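Local coordinates for uncharacterized protein conserved in bacteria (Cupriavidus necator, PDB 5DMH) that catalyses the ATP-dependent phosphorylation of 3-oxo-tetronate to 3-oxo-tetronate 4-phosphate, as a member of the four-carbon acid sugar kinase family, at residues Ile145-Phe150 against Ala231-Asp236; Leu139-Thr144 against Ala220-Gly225; Arg193-Lys198 against Val226-Ala231. One frame throughout, in Å; residues are numbered along the deposited sequence.

Contact 1 (Ile145-Phe150 against Ala231-Asp236)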
loop_
_atom_site.group_PDB
_atom_site.type_symbol
_atom_site.label_atom_id
_atom_site.label_comp_id
_atom_site.label_asym_id
_atom_site.label_seq_id
_atom_site.Cartn_x
_atom_site.Cartn_y
_atom_site.Cartn_z
ATOM N N ILE A 145 -11.826 -12.305 -6.956
ATOM C CA ILE A 145 -11.722 -11.188 -7.878
ATOM C C ILE A 145 -10.406 -10.459 -7.630
ATOM O O ILE A 145 -9.784 -10.570 -6.553
ATOM C CB ILE A 145 -12.870 -10.166 -7.746
ATOM C CG1 ILE A 145 -12.944 -9.593 -6.334
ATOM C CG2 ILE A 145 -14.207 -10.809 -8.190
ATOM C CD1 ILE A 145 -13.820 -8.389 -6.241
ATOM N N ALA A 146 -10.013 -9.695 -8.639
ATOM C CA ALA A 146 -8.832 -8.859 -8.601
ATOM C C ALA A 146 -9.273 -7.470 -9.091
ATOM O O ALA A 146 -9.549 -7.278 -10.277
ATOM C CB ALA A 146 -7.764 -9.438 -9.511
ATOM N N CYS A 147 -9.384 -6.525 -8.173
ATOM C CA CYS A 147 -9.913 -5.213 -8.502
ATOM C C CYS A 147 -9.108 -4.104 -7.872
ATOM O O CYS A 147 -9.399 -3.677 -6.742
ATOM C CB CYS A 147 -11.356 -5.074 -8.004
ATOM S SG CYS A 147 -12.159 -3.565 -8.629
ATOM N N PRO A 148 -8.118 -3.603 -8.609
ATOM C CA PRO A 148 -7.350 -2.451 -8.110
ATOM C C PRO A 148 -8.020 -1.081 -8.263
ATOM O O PRO A 148 -7.369 -0.081 -7.980
ATOM C CB PRO A 148 -6.084 -2.507 -8.945
ATOM C CG PRO A 148 -6.527 -3.149 -10.276
ATOM C CD PRO A 148 -7.544 -4.170 -9.850
ATOM N N ALA A 149 -9.282 -1.008 -8.697
ATOM C CA ALA A 149 -9.906 0.296 -8.929
ATOM C C ALA A 149 -9.978 1.171 -7.660
ATOM O O ALA A 149 -10.174 0.666 -6.527
ATOM C CB ALA A 149 -11.290 0.110 -9.520
ATOM N N PHE A 150 -9.869 2.484 -7.865
ATOM C CA PHE A 150 -9.806 3.431 -6.768
ATOM C C PHE A 150 -10.205 4.806 -7.325
ATOM O O PHE A 150 -9.355 5.666 -7.535
ATOM C CB PHE A 150 -8.348 3.439 -6.234
ATOM C CG PHE A 150 -8.160 4.119 -4.883
ATOM C CD1 PHE A 150 -9.171 4.842 -4.274
ATOM C CD2 PHE A 150 -6.942 4.008 -4.228
ATOM C CE1 PHE A 150 -8.979 5.436 -3.060
ATOM C CE2 PHE A 150 -6.740 4.598 -3.009
ATOM C CZ PHE A 150 -7.758 5.319 -2.411
ATOM N N ALA A 231 -12.007 -7.579 -12.003
ATOM C CA ALA A 231 -13.349 -6.981 -11.914
ATOM C C ALA A 231 -13.340 -5.528 -12.361
ATOM O O ALA A 231 -12.609 -4.700 -11.796
ATOM C CB ALA A 231 -13.895 -7.080 -10.506
ATOM N N ASP A 232 -14.169 -5.227 -13.360
ATOM C CA ASP A 232 -14.370 -3.855 -13.798
ATOM C C ASP A 232 -15.033 -3.008 -12.692
ATOM O O ASP A 232 -15.853 -3.476 -11.899
ATOM C CB ASP A 232 -15.231 -3.778 -15.085
ATOM C CG ASP A 232 -14.496 -4.178 -16.363
ATOM O OD1 ASP A 232 -13.245 -4.340 -16.356
ATOM O OD2 ASP A 232 -15.207 -4.336 -17.402
ATOM N N ALA A 233 -14.703 -1.722 -12.667
ATOM C CA ALA A 233 -15.348 -0.802 -11.753
ATOM C C ALA A 233 -15.086 0.595 -12.280
ATOM O O ALA A 233 -13.923 1.010 -12.405
ATOM C CB ALA A 233 -14.806 -0.938 -10.345
ATOM N N VAL A 234 -16.166 1.272 -12.653
ATOM C CA VAL A 234 -16.076 2.614 -13.253
ATOM C C VAL A 234 -16.490 3.717 -12.298
ATOM O O VAL A 234 -16.473 4.900 -12.667
ATOM C CB VAL A 234 -16.889 2.714 -14.551
ATOM C CG1 VAL A 234 -16.567 1.564 -15.468
ATOM C CG2 VAL A 234 -18.400 2.751 -14.272
ATOM N N SER A 235 -16.811 3.336 -11.064
ATOM C CA SER A 235 -17.312 4.264 -10.053
ATOM C C SER A 235 -17.245 3.623 -8.690
ATOM O O SER A 235 -17.084 2.394 -8.579
ATOM C CB SER A 235 -18.757 4.588 -10.366
ATOM O OG SER A 235 -19.491 3.412 -10.260
ATOM N N ASP A 236 -17.380 4.444 -7.646
ATOM C CA ASP A 236 -17.488 3.930 -6.286
ATOM C C ASP A 236 -18.737 3.050 -6.165
ATOM O O ASP A 236 -18.735 2.054 -5.440
ATOM C CB ASP A 236 -17.528 5.042 -5.242
ATOM C CG ASP A 236 -16.160 5.659 -4.969
ATOM O OD1 ASP A 236 -15.122 5.124 -5.402
ATOM O OD2 ASP A 236 -16.142 6.712 -4.312
#
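With C147 SG swung trans to its own backbone nitrogen (chi1 -170°), the thiol of C147 extends along the chain to A231 and A233, its sulfur 3.4 Å from A231 O and 4.1 Å from A233 CB. Behind the sulfur, the methylene of C147 meets the methyl of A231, CB to CB at 4.1 Å. I145 approaches the same methyl through its CB, while further along the methyl of A149 points at that of A233, which comes to it at a slant, CB to CB 3.8 Å. Three alanine methyls and the cysteine thiol thus make up most of the side-chain contact. Strands 144-147 and 228-231 are parallel neighbours in the sugar-binding N-terminal domain, and the contact sits where both strands end and pass into loops. The last strand-to-strand bond between these segments runs from A231 N to A146 O (3.0 Å), nearly straight at 161° but with the donor lying well above the carbonyl plane. Beyond it the backbones diverge, and A233 pairs instead with I157 of strand 155-158, on which A149 also packs. L239 and L242 of helix 236-245 pack on C147, and L242 also on A231.

Contact 2 (Leu139-Thr144 against Ala220-Gly225)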
loop_
_atom_site.group_PDB
_atom_site.type_symbol
_atom_site.label_atom_id
_atom_site.label_comp_id
_atom_site.label_asym_id
_atom_site.label_seq_id
_atom_site.Cartn_x
_atom_site.Cartn_y
_atom_site.Cartn_z
ATOM N N LEU A 139 -6.945 -21.513 1.408
ATOM C CA LEU A 139 -8.330 -21.367 1.851
ATOM C C LEU A 139 -9.282 -22.432 1.255
ATOM O O LEU A 139 -10.457 -22.476 1.614
ATOM C CB LEU A 139 -8.825 -19.980 1.444
ATOM C CG LEU A 139 -9.042 -18.791 2.396
ATOM C CD1 LEU A 139 -8.656 -18.962 3.836
ATOM C CD2 LEU A 139 -8.408 -17.524 1.824
ATOM N N ASP A 140 -8.768 -23.259 0.338
ATOM C CA ASP A 140 -9.573 -24.221 -0.416
ATOM C C ASP A 140 -10.758 -23.545 -1.128
ATOM O O ASP A 140 -11.892 -24.033 -1.092
ATOM C CB ASP A 140 -10.085 -25.347 0.474
ATOM C CG ASP A 140 -10.706 -26.479 -0.328
ATOM O OD1 ASP A 140 -10.235 -26.764 -1.454
ATOM O OD2 ASP A 140 -11.671 -27.080 0.159
ATOM N N SER A 141 -10.467 -22.422 -1.769
ATOM C CA SER A 141 -11.454 -21.660 -2.532
ATOM C C SER A 141 -11.060 -21.672 -4.002
ATOM O O SER A 141 -9.878 -21.583 -4.325
ATOM C CB SER A 141 -11.520 -20.222 -2.030
ATOM O OG SER A 141 -12.549 -19.512 -2.692
ATOM N N ASP A 142 -12.052 -21.733 -4.895
ATOM C CA ASP A 142 -11.771 -21.853 -6.308
ATOM C C ASP A 142 -11.909 -20.562 -7.097
ATOM O O ASP A 142 -11.786 -20.577 -8.329
ATOM C CB ASP A 142 -12.647 -22.959 -6.940
ATOM C CG ASP A 142 -14.133 -22.610 -6.979
ATOM O OD1 ASP A 142 -14.513 -21.461 -6.678
ATOM O OD2 ASP A 142 -14.937 -23.507 -7.333
ATOM N N PHE A 143 -12.099 -19.444 -6.407
ATOM C CA PHE A 143 -12.316 -18.171 -7.106
ATOM C C PHE A 143 -12.100 -16.928 -6.263
ATOM O O PHE A 143 -12.532 -16.863 -5.119
ATOM C CB PHE A 143 -13.747 -18.115 -7.625
ATOM C CG PHE A 143 -14.082 -16.852 -8.367
ATOM C CD1 PHE A 143 -13.855 -16.762 -9.718
ATOM C CD2 PHE A 143 -14.636 -15.754 -7.708
ATOM C CE1 PHE A 143 -14.171 -15.608 -10.411
ATOM C CE2 PHE A 143 -14.966 -14.604 -8.396
ATOM C CZ PHE A 143 -14.728 -14.532 -9.753
ATOM N N THR A 144 -11.488 -15.915 -6.859
ATOM C CA THR A 144 -11.522 -14.580 -6.256
ATOM C C THR A 144 -11.565 -13.546 -7.343
ATOM O O THR A 144 -11.409 -13.879 -8.512
ATOM C CB THR A 144 -10.334 -14.311 -5.326
ATOM O OG1 THR A 144 -10.596 -13.119 -4.596
ATOM C CG2 THR A 144 -9.059 -14.170 -6.102
ATOM N N ALA A 220 -21.376 -17.906 -12.726
ATOM C CA ALA A 220 -21.148 -18.380 -14.090
ATOM C C ALA A 220 -19.660 -18.462 -14.437
ATOM O O ALA A 220 -19.203 -19.403 -15.089
ATOM C CB ALA A 220 -21.883 -17.528 -15.086
ATOM N N LEU A 221 -18.883 -17.481 -13.992
ATOM C CA LEU A 221 -17.442 -17.496 -14.249
ATOM C C LEU A 221 -16.791 -18.696 -13.602
ATOM O O LEU A 221 -15.958 -19.358 -14.212
ATOM C CB LEU A 221 -16.798 -16.204 -13.742
ATOM C CG LEU A 221 -17.110 -14.948 -14.550
ATOM C CD1 LEU A 221 -16.718 -13.721 -13.788
ATOM C CD2 LEU A 221 -16.431 -15.004 -15.915
ATOM N N ARG A 222 -17.180 -18.981 -12.365
ATOM C CA ARG A 222 -16.648 -20.152 -11.637
ATOM C C ARG A 222 -16.956 -21.439 -12.389
ATOM O O ARG A 222 -16.092 -22.311 -12.536
ATOM C CB ARG A 222 -17.250 -20.224 -10.231
ATOM C CG ARG A 222 -16.778 -19.145 -9.269
ATOM C CD ARG A 222 -17.762 -19.030 -8.087
ATOM N NE ARG A 222 -17.130 -19.193 -6.783
ATOM C CZ ARG A 222 -16.899 -20.347 -6.193
ATOM N NH1 ARG A 222 -17.257 -21.483 -6.784
ATOM N NH2 ARG A 222 -16.296 -20.374 -5.005
ATOM N N SER A 223 -18.196 -21.572 -12.852
ATOM C CA SER A 223 -18.619 -22.740 -13.608
ATOM C C SER A 223 -17.806 -22.854 -14.910
ATOM O O SER A 223 -17.495 -23.947 -15.369
ATOM C CB SER A 223 -20.140 -22.637 -13.891
ATOM O OG SER A 223 -20.561 -23.573 -14.854
ATOM N N ASP A 224 -17.439 -21.705 -15.480
ATOM C CA ASP A 224 -16.632 -21.659 -16.697
ATOM C C ASP A 224 -15.168 -22.057 -16.444
ATOM O O ASP A 224 -14.402 -22.239 -17.395
ATOM C CB ASP A 224 -16.624 -20.244 -17.275
ATOM C CG ASP A 224 -17.957 -19.822 -17.881
ATOM O OD1 ASP A 224 -18.828 -20.676 -18.108
ATOM O OD2 ASP A 224 -18.106 -18.594 -18.145
ATOM N N GLY A 225 -14.770 -22.167 -15.178
ATOM C CA GLY A 225 -13.400 -22.560 -14.857
ATOM C C GLY A 225 -12.456 -21.401 -14.565
ATOM O O GLY A 225 -11.236 -21.579 -14.429
HETATM O O HOH W 1 -14.542 -22.773 -3.774
#
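S141, just past the Schellman motif at D140 that ends helix 128-139 and turns the chain toward strand 144-147, comes only to the margin of the contact: its OG lies 4.5 Å from R222 NH2. D142 then points its carboxylate at R222. With CG lodged between the backbone nitrogen and the carbonyl carbon (chi1 68°), the acid as modelled stands over one face of the guanidinium, the two planes about 60° apart, and forms a salt bridge with it. OD1 is placed too close to the guanidinium, however, so the detail of this bridge is doubtful. A water accepts from D142 N at 2.9 Å and from R222 NH2 at 3.2 Å, joining the loop backbone to the same arginine. F143 turns inward next; its CB rests 3.6 Å from R222 CG, so the arginine's aliphatic stem lies against the start of the aromatic side chain. Farther out, the ring reaches L221 through CE1, 4.3 Å from L221 CB, and also packs on A229 of strand 228-231. Helix 211-223 is thereby docked beside the loop leading into strand 144-147. R222 thus serves two environments, its stem covering buried F143 and its charged end, partly exposed, facing an acid and a water; the opposite charges probably help keep the arginine end beside D142.

Contact 3 (Arg193-Lys198 against Val226-Ala231); sequences RQSKNK and VRMAIA
The side chains of N197 and R227 pass each other at a slant, amide and guanidinium planes 62° apart, with N197 ND2 3.7 Å from R227 NE. They are not bonded directly. A water accepts from both, at 3.1 Å from N197 ND2 and 2.7 Å from R227 NE, and it lies at the edge of the guanidinium, in its plane. The bend of the arginine at chi3 (51°) turns the guanidinium out of line with the stem, whose CD packs 3.9 Å from N197 CB. Beside this polar pair the backbones join: K198 O receives R227 N at 2.9 Å, the donor tilted 16° from the carbonyl plane, and also a weak, longer bond from M228 N. One carbonyl therefore accepts two successive amides. K198 leads into strand 199-202, the outermost of the parallel strands in this part of the sugar-binding domain, and pairing with strand 228-231 continues from here as M228 and I230 bond to G200. The stem of K198 covers V226, CG lying 4.1 Å from V226 CA, before the lysine chain bends and leads its amine away from the strand. M228, a selenomethionine buried against helices 128-139 and 187-193, extends from the strand with CG trans to the backbone nitrogen and brings its terminal CE to S195 OG at 3.9 Å. That hydroxyl is hydrogen-bonded to L191 O near the end of helix 187-193, while A132 and E133 of helix 128-139 also pack on M228.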
loop_
_atom_site.group_PDB
_atom_site.type_symbol
_atom_site.label_atom_id
_atom_site.label_comp_id
_atom_site.label_asym_id
_atom_site.label_seq_id
_atom_site.Cartn_x
_atom_site.Cartn_y
_atom_site.Cartn_z
ATOM N N ARG A 193 -0.259 -13.683 -17.053
ATOM C CA ARG A 193 1.162 -13.993 -17.267
ATOM C C ARG A 193 1.882 -14.431 -16.006
ATOM O O ARG A 193 2.901 -15.140 -16.064
ATOM C CB ARG A 193 1.881 -12.814 -17.897
ATOM C CG ARG A 193 1.684 -12.742 -19.379
ATOM C CD ARG A 193 2.730 -11.867 -20.026
ATOM N NE ARG A 193 2.380 -10.470 -19.890
ATOM C CZ ARG A 193 1.824 -9.719 -20.841
ATOM N NH1 ARG A 193 1.558 -10.220 -22.043
ATOM N NH2 ARG A 193 1.550 -8.436 -20.582
ATOM N N GLN A 194 1.345 -14.033 -14.868
ATOM C CA GLN A 194 1.938 -14.368 -13.594
ATOM C C GLN A 194 1.068 -15.367 -12.806
ATOM O O GLN A 194 1.224 -15.524 -11.592
ATOM C CB GLN A 194 2.206 -13.099 -12.794
ATOM C CG GLN A 194 1.009 -12.242 -12.525
ATOM C CD GLN A 194 1.358 -10.983 -11.755
ATOM O OE1 GLN A 194 1.614 -11.030 -10.572
ATOM N NE2 GLN A 194 1.318 -9.837 -12.434
ATOM N N SER A 195 0.154 -16.031 -13.509
ATOM C CA SER A 195 -0.791 -16.973 -12.890
ATOM C C SER A 195 -0.760 -18.316 -13.609
ATOM O O SER A 195 -0.670 -18.371 -14.833
ATOM C CB SER A 195 -2.234 -16.438 -12.908
ATOM O OG SER A 195 -2.349 -15.167 -12.298
ATOM N N LYS A 196 -0.815 -19.395 -12.833
ATOM C CA LYS A 196 -0.826 -20.758 -13.375
ATOM C C LYS A 196 -2.210 -21.192 -13.886
ATOM O O LYS A 196 -2.333 -21.938 -14.853
ATOM C CB LYS A 196 -0.344 -21.747 -12.300
ATOM C CG LYS A 196 1.057 -21.484 -11.813
ATOM C CD LYS A 196 1.668 -22.713 -11.148
ATOM C CE LYS A 196 2.964 -22.363 -10.426
ATOM N NZ LYS A 196 2.686 -21.765 -9.079
ATOM N N ASN A 197 -3.237 -20.670 -13.241
ATOM C CA ASN A 197 -4.612 -21.037 -13.491
ATOM C C ASN A 197 -5.381 -19.952 -14.266
ATOM O O ASN A 197 -4.905 -18.816 -14.434
ATOM C CB ASN A 197 -5.294 -21.339 -12.152
ATOM C CG ASN A 197 -4.756 -22.614 -11.499
ATOM O OD1 ASN A 197 -4.409 -23.561 -12.185
ATOM N ND2 ASN A 197 -4.672 -22.626 -10.182
ATOM N N LYS A 198 -6.588 -20.287 -14.713
ATOM C CA LYS A 198 -7.302 -19.424 -15.635
ATOM C C LYS A 198 -7.761 -18.069 -15.057
ATOM O O LYS A 198 -8.459 -18.000 -14.044
ATOM C CB LYS A 198 -8.503 -20.191 -16.217
ATOM C CG LYS A 198 -9.405 -19.365 -17.108
ATOM C CD LYS A 198 -8.766 -18.975 -18.415
ATOM C CE LYS A 198 -9.775 -18.282 -19.311
ATOM N NZ LYS A 198 -9.230 -17.910 -20.647
ATOM N N VAL A 226 -13.005 -20.207 -14.463
ATOM C CA VAL A 226 -12.212 -19.039 -14.113
ATOM C C VAL A 226 -11.855 -19.129 -12.628
ATOM O O VAL A 226 -12.719 -19.265 -11.782
ATOM C CB VAL A 226 -12.984 -17.744 -14.382
ATOM C CG1 VAL A 226 -12.236 -16.547 -13.852
ATOM C CG2 VAL A 226 -13.303 -17.612 -15.885
ATOM N N ARG A 227 -10.575 -19.064 -12.313
ATOM C CA ARG A 227 -10.178 -19.094 -10.907
ATOM C C ARG A 227 -9.890 -17.723 -10.308
ATOM O O ARG A 227 -9.949 -17.549 -9.096
ATOM C CB ARG A 227 -9.042 -20.086 -10.734
ATOM C CG ARG A 227 -9.577 -21.487 -11.121
ATOM C CD ARG A 227 -8.665 -22.607 -10.730
ATOM N NE ARG A 227 -8.272 -22.529 -9.326
ATOM C CZ ARG A 227 -8.706 -23.338 -8.365
ATOM N NH1 ARG A 227 -9.579 -24.307 -8.615
ATOM N NH2 ARG A 227 -8.258 -23.169 -7.132
HETATM N N MSE A 228 -9.619 -16.746 -11.159
HETATM C CA MSE A 228 -9.484 -15.369 -10.727
HETATM C C MSE A 228 -9.984 -14.445 -11.839
HETATM O O MSE A 228 -9.604 -14.601 -12.995
HETATM C CB MSE A 228 -8.014 -15.049 -10.391
HETATM C CG MSE A 228 -7.778 -13.643 -9.967
HETATM SE SE MSE A 228 -6.176 -13.615 -8.759
HETATM C CE MSE A 228 -5.156 -14.983 -9.547
ATOM N N ALA A 229 -10.832 -13.497 -11.483
ATOM C CA ALA A 229 -11.375 -12.559 -12.468
ATOM C C ALA A 229 -10.992 -11.137 -12.130
ATOM O O ALA A 229 -11.230 -10.675 -11.004
ATOM C CB ALA A 229 -12.895 -12.659 -12.524
ATOM N N ILE A 230 -10.415 -10.450 -13.109
ATOM C CA ILE A 230 -10.295 -9.002 -13.048
ATOM C C ILE A 230 -11.724 -8.475 -12.943
ATOM O O ILE A 230 -12.579 -8.926 -13.678
ATOM C CB ILE A 230 -9.638 -8.453 -14.312
ATOM C CG1 ILE A 230 -8.194 -8.965 -14.472
ATOM C CG2 ILE A 230 -9.667 -6.926 -14.314
ATOM C CD1 ILE A 230 -7.271 -8.611 -13.335
ATOM N N ALA A 231 -12.007 -7.579 -12.003
ATOM C CA ALA A 231 -13.349 -6.981 -11.914
ATOM C C ALA A 231 -13.340 -5.528 -12.361
ATOM O O ALA A 231 -12.609 -4.700 -11.796
ATOM C CB ALA A 231 -13.895 -7.080 -10.506
HETATM O O HOH W 2 -6.370 -20.804 -8.382
#

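Overall arrangement
The three contacts gather round strand 228-231, near the edge of the sugar-binding domain's parallel strands. Contacts 1 and 3 share A231, their centres 15 Å apart, and probable hydrogen bonds tie strand 144-147 to 228-231: A146 N to A229 O (2.8 Å), and A229 N to T144 O (3.1 Å), the latter joining contacts 2 and 3. Those two lie closest, centres 10 Å apart; L221 O also probably accepts from V226 N (3.1 Å) in the link between helix 211-223 and strand 228-231. Contacts 1 and 2, 18 Å apart between centres, adjoin in sequence at 144-145. All three lie away from the ADP pocket, and the residues expected to bind ATP are mostly in the nucleotide-binding C-terminal domain.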